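Local coordinates for penicillin-binding protein (Bacillus halodurans, PDB 3TG9) that probably reacts covalently with beta-lactam antibiotics, as penicillin-binding proteins and serine beta-lactamases do, at residues Gln173-Val176 and Glu177-Phe181; Glu248-Glu252 and Thr253-Lys257. One frame throughout, in Å; residues are numbered along the deposited sequence.

Interaction 1. Residues Gln173-Val176 and Glu177-Phe181; sequences QEYV and EANVF
E177 N donates to Q173 O at 3.0 Å, the first of a run of main-chain bonds that carries residues 173-176 straight into 177-181 as one uninterrupted helix. A178 N reaches E174 O in the same i to i+4 pattern, and its contact with Y175 O is weak. N179 N binds Y175 O at 2.7 Å. At V176 the pattern widens: its O accepts both V180 N at 2.8 Å and F181 N at 2.9 Å, the second being the i to i+5 bond of a pi-type turn over 177-181.

The N179 side chain folds back along the helix over Y175. With CG beside its own backbone N (chi1 -60°), ND2 sits 3.0 Å above the centre of the Y175 ring and also donates to Y175 O at 2.9 Å. This bond is bent, 133° at the hydrogen. The amide and ring planes are 39° apart, and N179 CB makes a CH-pi contact with the same ring. Y175 O is thus gripped by two N-H groups of one residue.

This is the helix 172-182 of the serine beta-lactamase-like fold, packed against helix 58-70, which begins with the lysine of a probable SxxK motif. The Y175 hydroxyl is hydrogen-bonded to Q67 OE1 of that helix, and the Y175 ring touches helix 155-168 as well.

Across the wide turn V176 and F181 meet: CG1 of V176, anti to its backbone N, makes a CH-pi contact over one face of the F181 ring, offset toward the rim, 4.0 Å from the centroid. The same methyl touches V180 CB. E177 lays its CG against Q173 O and, extended beyond, sends its carboxylate to the backbone N of Y191.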
ATOM      1  N   GLN B 173     -19.699   4.198  -6.689  1.00 31.99           N
ATOM      2  CA  GLN B 173     -19.588   3.027  -5.823  1.00 31.14           C
ATOM      3  C   GLN B 173     -20.861   2.772  -5.012  1.00 36.45           C
ATOM      4  O   GLN B 173     -21.326   1.626  -4.891  1.00 35.60           O
ATOM      5  CB  GLN B 173     -18.380   3.188  -4.887  1.00 29.19           C
ATOM      6  CG  GLN B 173     -17.023   3.282  -5.611  1.00 30.17           C
ATOM      7  CD  GLN B 173     -16.739   4.652  -6.231  1.00 33.64           C
ATOM      8  OE1 GLN B 173     -17.530   5.588  -6.096  1.00 35.44           O
ATOM      9  NE2 GLN B 173     -15.591   4.775  -6.905  1.00 34.52           N
ATOM     10  N   GLU B 174     -21.418   3.842  -4.458  1.00 32.86           N
ATOM     11  CA  GLU B 174     -22.664   3.753  -3.717  1.00 38.07           C
ATOM     12  C   GLU B 174     -23.785   3.223  -4.606  1.00 36.35           C
ATOM     13  O   GLU B 174     -24.554   2.351  -4.195  1.00 36.75           O
ATOM     14  CB  GLU B 174     -23.052   5.116  -3.144  1.00 37.03           C
ATOM     15  CG  GLU B 174     -22.352   5.458  -1.847  1.00 42.77           C
ATOM     16  CD  GLU B 174     -22.567   6.902  -1.437  1.00 44.11           C
ATOM     17  OE1 GLU B 174     -22.949   7.722  -2.297  1.00 44.69           O
ATOM     18  OE2 GLU B 174     -22.335   7.221  -0.254  1.00 49.58           O
ATOM     19  N   TYR B 175     -23.878   3.751  -5.823  1.00 35.48           N
ATOM     20  CA  TYR B 175     -24.920   3.316  -6.740  1.00 36.71           C
ATOM     21  C   TYR B 175     -24.820   1.814  -7.013  1.00 36.63           C
ATOM     22  O   TYR B 175     -25.805   1.082  -6.885  1.00 36.95           O
ATOM     23  CB  TYR B 175     -24.893   4.101  -8.055  1.00 39.81           C
ATOM     24  CG  TYR B 175     -26.077   3.751  -8.941  1.00 39.26           C
ATOM     25  CD1 TYR B 175     -27.208   4.560  -8.974  1.00 40.70           C
ATOM     26  CD2 TYR B 175     -26.084   2.588  -9.704  1.00 38.69           C
ATOM     27  CE1 TYR B 175     -28.307   4.233  -9.758  1.00 39.99           C
ATOM     28  CE2 TYR B 175     -27.182   2.253 -10.495  1.00 38.24           C
ATOM     29  CZ  TYR B 175     -28.287   3.082 -10.518  1.00 38.19           C
ATOM     30  OH  TYR B 175     -29.384   2.763 -11.297  1.00 44.83           O
ATOM     31  N   VAL B 176     -23.626   1.353  -7.369  1.00 34.95           N
ATOM     32  CA  VAL B 176     -23.452  -0.035  -7.783  1.00 35.26           C
ATOM     33  C   VAL B 176     -23.668  -1.022  -6.644  1.00 36.06           C
ATOM     34  O   VAL B 176     -24.346  -2.035  -6.812  1.00 35.38           O
ATOM     35  CB  VAL B 176     -22.073  -0.267  -8.436  1.00 33.55           C
ATOM     36  CG1 VAL B 176     -21.839  -1.750  -8.677  1.00 31.72           C
ATOM     37  CG2 VAL B 176     -21.972   0.507  -9.744  1.00 30.31           C
ATOM     38  N   GLU B 177     -23.086  -0.731  -5.487  1.00 36.57           N
ATOM     39  CA  GLU B 177     -23.228  -1.601  -4.324  1.00 34.84           C
ATOM     40  C   GLU B 177     -24.703  -1.723  -3.911  1.00 39.58           C
ATOM     41  O   GLU B 177     -25.147  -2.770  -3.420  1.00 39.91           O
ATOM     42  CB  GLU B 177     -22.340  -1.088  -3.168  1.00 40.74           C
ATOM     43  CG  GLU B 177     -20.852  -0.989  -3.575  1.00 38.54           C
ATOM     44  CD  GLU B 177     -19.919  -0.490  -2.470  1.00 40.30           C
ATOM     45  OE1 GLU B 177     -20.325   0.383  -1.668  1.00 45.50           O
ATOM     46  OE2 GLU B 177     -18.756  -0.956  -2.423  1.00 32.56           O
ATOM     47  N   ALA B 178     -25.466  -0.660  -4.142  1.00 37.83           N
ATOM     48  CA  ALA B 178     -26.879  -0.636  -3.781  1.00 37.66           C
ATOM     49  C   ALA B 178     -27.783  -1.220  -4.878  1.00 38.44           C
ATOM     50  O   ALA B 178     -28.618  -2.083  -4.614  1.00 41.64           O
ATOM     51  CB  ALA B 178     -27.304   0.789  -3.442  1.00 35.03           C
ATOM     52  N   ASN B 179     -27.599  -0.753  -6.109  1.00 40.58           N
ATOM     53  CA  ASN B 179     -28.477  -1.115  -7.216  1.00 36.62           C
ATOM     54  C   ASN B 179     -28.023  -2.320  -8.025  1.00 39.65           C
ATOM     55  O   ASN B 179     -28.762  -2.810  -8.881  1.00 39.35           O
ATOM     56  CB  ASN B 179     -28.655   0.078  -8.146  1.00 37.98           C
ATOM     57  CG  ASN B 179     -29.270   1.260  -7.445  1.00 37.68           C
ATOM     58  OD1 ASN B 179     -30.448   1.244  -7.104  1.00 41.28           O
ATOM     59  ND2 ASN B 179     -28.474   2.292  -7.215  1.00 43.08           N
ATOM     60  N   VAL B 180     -26.815  -2.801  -7.767  1.00 37.23           N
ATOM     61  CA  VAL B 180     -26.313  -3.946  -8.513  1.00 33.12           C
ATOM     62  C   VAL B 180     -25.882  -5.096  -7.615  1.00 34.34           C
ATOM     63  O   VAL B 180     -26.390  -6.198  -7.751  1.00 40.22           O
ATOM     64  CB  VAL B 180     -25.165  -3.563  -9.459  1.00 34.39           C
ATOM     65  CG1 VAL B 180     -24.615  -4.803 -10.139  1.00 31.31           C
ATOM     66  CG2 VAL B 180     -25.646  -2.551 -10.488  1.00 32.22           C
ATOM     67  N   PHE B 181     -24.949  -4.856  -6.700  1.00 35.60           N
ATOM     68  CA  PHE B 181     -24.531  -5.928  -5.800  1.00 37.63           C
ATOM     69  C   PHE B 181     -25.676  -6.392  -4.903  1.00 36.48           C
ATOM     70  O   PHE B 181     -25.845  -7.588  -4.681  1.00 37.61           O
ATOM     71  CB  PHE B 181     -23.331  -5.516  -4.944  1.00 34.09           C
ATOM     72  CG  PHE B 181     -22.095  -5.209  -5.740  1.00 36.93           C
ATOM     73  CD1 PHE B 181     -21.970  -5.647  -7.052  1.00 31.63           C
ATOM     74  CD2 PHE B 181     -21.050  -4.497  -5.171  1.00 33.46           C
ATOM     75  CE1 PHE B 181     -20.833  -5.363  -7.794  1.00 33.49           C
ATOM     76  CE2 PHE B 181     -19.906  -4.214  -5.901  1.00 28.34           C
ATOM     77  CZ  PHE B 181     -19.791  -4.644  -7.209  1.00 32.35           C
TER

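Interaction 2. Residues Glu248-Glu252 and Thr253-Lys257; sequences ELLNE and TYTQK
N251 and Y254 meet through a capping bond: OD1 of N251 accepts Y254 N at 2.8 Å, with 170° at the hydrogen and the donor nearly in line with the side-chain carbonyl. The chi1 of N251 (68°) sets CG between its backbone N and carbonyl carbon, turning OD1 back over the first turn.

The main chain of N251 is engaged too. Its O takes T255 N at 2.9 Å and also T255 OG1 at 2.8 Å, the hydroxyl coming from above the carbonyl plane. OG1 lies beside the backbone N of T255, close to the same acceptor that its own N-H uses. One residue on, Q256 N donates to E252 O.

This is a classic Asn N-cap at the start of helix 252-258, in the beta-lactamase-like domain, where the chain leaves the loop that follows helix 234-245. The backbone N of N251 is itself held by E70 at the end of helix 58-70, so the cap is tied to that helix.

A water bridges the loop to the helix, accepting from L250 N and donating to T255 OG1, both at 3.0 Å.

Apolar contact is slighter. L250 CB packs on Y254 CB at 4.2 Å, the two side chains crossing at about a right angle, and both residues lean on helix 58-70. Polar side chains add van der Waals packing. The amide carbon of N251 sits at the edge of the Y254 ring, near its plane, with amide and ring planes 33° apart. E252 and Q256 run side by side, pointing the same way, CG of E252 lying 4.0 Å from OE1 of Q256.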
ATOM      1  N   GLU B 248     -33.406  -9.742 -13.225  1.00 42.53           N
ATOM      2  CA  GLU B 248     -33.519  -9.248 -11.850  1.00 39.35           C
ATOM      3  C   GLU B 248     -32.822  -7.909 -11.660  1.00 42.47           C
ATOM      4  O   GLU B 248     -32.984  -7.260 -10.626  1.00 44.01           O
ATOM      5  CB  GLU B 248     -32.958 -10.278 -10.861  1.00 36.60           C
ATOM      6  CG  GLU B 248     -33.895 -11.458 -10.624  1.00 40.34           C
ATOM      7  CD  GLU B 248     -33.212 -12.646  -9.970  1.00 43.14           C
ATOM      8  OE1 GLU B 248     -32.024 -12.527  -9.599  1.00 41.87           O
ATOM      9  OE2 GLU B 248     -33.867 -13.704  -9.831  1.00 41.39           O
ATOM     10  N   LEU B 249     -32.044  -7.503 -12.658  1.00 39.50           N
ATOM     11  CA  LEU B 249     -31.304  -6.250 -12.601  1.00 35.40           C
ATOM     12  C   LEU B 249     -31.919  -5.237 -13.561  1.00 38.68           C
ATOM     13  O   LEU B 249     -31.968  -4.035 -13.287  1.00 40.42           O
ATOM     14  CB  LEU B 249     -29.828  -6.491 -12.940  1.00 38.32           C
ATOM     15  CG  LEU B 249     -29.008  -7.255 -11.888  1.00 40.70           C
ATOM     16  CD1 LEU B 249     -27.558  -7.465 -12.327  1.00 30.31           C
ATOM     17  CD2 LEU B 249     -29.066  -6.552 -10.532  1.00 33.41           C
ATOM     18  N   LEU B 250     -32.387  -5.742 -14.694  1.00 36.19           N
ATOM     19  CA  LEU B 250     -33.047  -4.932 -15.703  1.00 38.41           C
ATOM     20  C   LEU B 250     -34.212  -5.747 -16.235  1.00 37.83           C
ATOM     21  O   LEU B 250     -34.225  -6.972 -16.107  1.00 37.22           O
ATOM     22  CB  LEU B 250     -32.085  -4.639 -16.850  1.00 32.17           C
ATOM     23  CG  LEU B 250     -30.806  -3.864 -16.550  1.00 32.57           C
ATOM     24  CD1 LEU B 250     -29.684  -4.344 -17.466  1.00 31.33           C
ATOM     25  CD2 LEU B 250     -31.035  -2.359 -16.682  1.00 31.56           C
ATOM     26  N   ASN B 251     -35.193  -5.085 -16.831  1.00 38.44           N
ATOM     27  CA  ASN B 251     -36.283  -5.830 -17.445  1.00 40.61           C
ATOM     28  C   ASN B 251     -35.776  -6.507 -18.723  1.00 38.46           C
ATOM     29  O   ASN B 251     -34.633  -6.294 -19.131  1.00 39.30           O
ATOM     30  CB  ASN B 251     -37.489  -4.927 -17.708  1.00 33.67           C
ATOM     31  CG  ASN B 251     -37.222  -3.892 -18.774  1.00 42.60           C
ATOM     32  OD1 ASN B 251     -36.340  -4.061 -19.624  1.00 41.50           O
ATOM     33  ND2 ASN B 251     -37.989  -2.804 -18.740  1.00 46.70           N
ATOM     34  N   GLU B 252     -36.610  -7.326 -19.347  1.00 38.51           N
ATOM     35  CA  GLU B 252     -36.181  -8.112 -20.502  1.00 38.93           C
ATOM     36  C   GLU B 252     -35.665  -7.263 -21.677  1.00 38.98           C
ATOM     37  O   GLU B 252     -34.618  -7.560 -22.254  1.00 39.76           O
ATOM     38  CB  GLU B 252     -37.312  -9.039 -20.952  1.00 36.90           C
ATOM     39  CG  GLU B 252     -37.078  -9.679 -22.296  1.00 38.01           C
ATOM     40  CD  GLU B 252     -38.281 -10.458 -22.767  1.00 37.46           C
ATOM     41  OE1 GLU B 252     -38.526 -11.562 -22.236  1.00 35.22           O
ATOM     42  OE2 GLU B 252     -38.985  -9.960 -23.665  1.00 35.66           O
ATOM     43  N   THR B 253     -36.402  -6.216 -22.032  1.00 36.26           N
ATOM     44  CA  THR B 253     -35.993  -5.310 -23.100  1.00 34.94           C
ATOM     45  C   THR B 253     -34.602  -4.711 -22.867  1.00 40.96           C
ATOM     46  O   THR B 253     -33.759  -4.703 -23.767  1.00 39.35           O
ATOM     47  CB  THR B 253     -36.979  -4.137 -23.246  1.00 37.37           C
ATOM     48  OG1 THR B 253     -38.282  -4.634 -23.569  1.00 49.45           O
ATOM     49  CG2 THR B 253     -36.522  -3.197 -24.343  1.00 41.43           C
ATOM     50  N   TYR B 254     -34.364  -4.187 -21.667  1.00 38.23           N
ATOM     51  CA  TYR B 254     -33.090  -3.516 -21.396  1.00 41.28           C
ATOM     52  C   TYR B 254     -31.935  -4.483 -21.188  1.00 33.90           C
ATOM     53  O   TYR B 254     -30.817  -4.218 -21.622  1.00 31.52           O
ATOM     54  CB  TYR B 254     -33.216  -2.491 -20.263  1.00 35.86           C
ATOM     55  CG  TYR B 254     -33.885  -1.231 -20.745  1.00 36.02           C
ATOM     56  CD1 TYR B 254     -35.257  -1.046 -20.594  1.00 46.24           C
ATOM     57  CD2 TYR B 254     -33.162  -0.252 -21.402  1.00 38.54           C
ATOM     58  CE1 TYR B 254     -35.881   0.100 -21.055  1.00 43.34           C
ATOM     59  CE2 TYR B 254     -33.771   0.896 -21.867  1.00 45.64           C
ATOM     60  CZ  TYR B 254     -35.130   1.067 -21.693  1.00 47.82           C
ATOM     61  OH  TYR B 254     -35.738   2.211 -22.161  1.00 49.04           O
ATOM     62  N   THR B 255     -32.208  -5.613 -20.550  1.00 33.62           N
ATOM     63  CA  THR B 255     -31.219  -6.678 -20.477  1.00 36.26           C
ATOM     64  C   THR B 255     -30.745  -7.074 -21.878  1.00 36.83           C
ATOM     65  O   THR B 255     -29.538  -7.170 -22.141  1.00 30.62           O
ATOM     66  CB  THR B 255     -31.784  -7.905 -19.780  1.00 34.79           C
ATOM     67  OG1 THR B 255     -32.231  -7.537 -18.471  1.00 37.36           O
ATOM     68  CG2 THR B 255     -30.718  -8.983 -19.666  1.00 35.30           C
ATOM     69  N   GLN B 256     -31.707  -7.282 -22.772  1.00 36.79           N
ATOM     70  CA  GLN B 256     -31.438  -7.704 -24.144  1.00 32.53           C
ATOM     71  C   GLN B 256     -30.704  -6.627 -24.934  1.00 36.61           C
ATOM     72  O   GLN B 256     -29.841  -6.937 -25.758  1.00 34.70           O
ATOM     73  CB  GLN B 256     -32.758  -8.061 -24.834  1.00 41.63           C
ATOM     74  CG  GLN B 256     -32.642  -8.917 -26.093  1.00 48.51           C
ATOM     75  CD  GLN B 256     -33.924  -9.699 -26.364  1.00 63.78           C
ATOM     76  OE1 GLN B 256     -34.694  -9.989 -25.441  1.00 58.41           O
ATOM     77  NE2 GLN B 256     -34.161 -10.044 -27.631  1.00 68.66           N
ATOM     78  N   LYS B 257     -31.047  -5.364 -24.690  1.00 36.61           N
ATOM     79  CA  LYS B 257     -30.344  -4.255 -25.333  1.00 35.46           C
ATOM     80  C   LYS B 257     -28.870  -4.227 -24.921  1.00 38.04           C
ATOM     81  O   LYS B 257     -27.995  -3.925 -25.735  1.00 36.35           O
ATOM     82  CB  LYS B 257     -31.009  -2.911 -25.004  1.00 41.06           C
ATOM     83  CG  LYS B 257     -32.457  -2.784 -25.480  1.00 47.32           C
ATOM     84  CD  LYS B 257     -32.869  -1.327 -25.688  1.00 49.99           C
ATOM     85  CE  LYS B 257     -32.004  -0.660 -26.761  1.00 58.78           C
ATOM     86  NZ  LYS B 257     -32.372   0.771 -27.014  1.00 55.38           N
TER
HETATM   87  O   HOH W   1     -31.199  -8.248 -15.726  1.00 31.43           O

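Overall arrangement
Interactions 1 and 2 follow one another along the chain, their centres about 17 Å apart, and both lean on helix 58-70, which joins them. Q67 of that helix is the shared partner: its NE2 donates to N179 O of interaction 1 and to L249 O of interaction 2. The two regions also touch directly, L249 CD2 resting 3.9 Å from V180 O. Helix 58-70 starts at K58, which with S55 makes up a probable SxxK motif, Y152 probably supplying the tyrosine of a YxN motif, so both contacts pack around a helix that leads from the likely catalytic centre. F60, near its start, meets the F181 ring nearly perpendicularly.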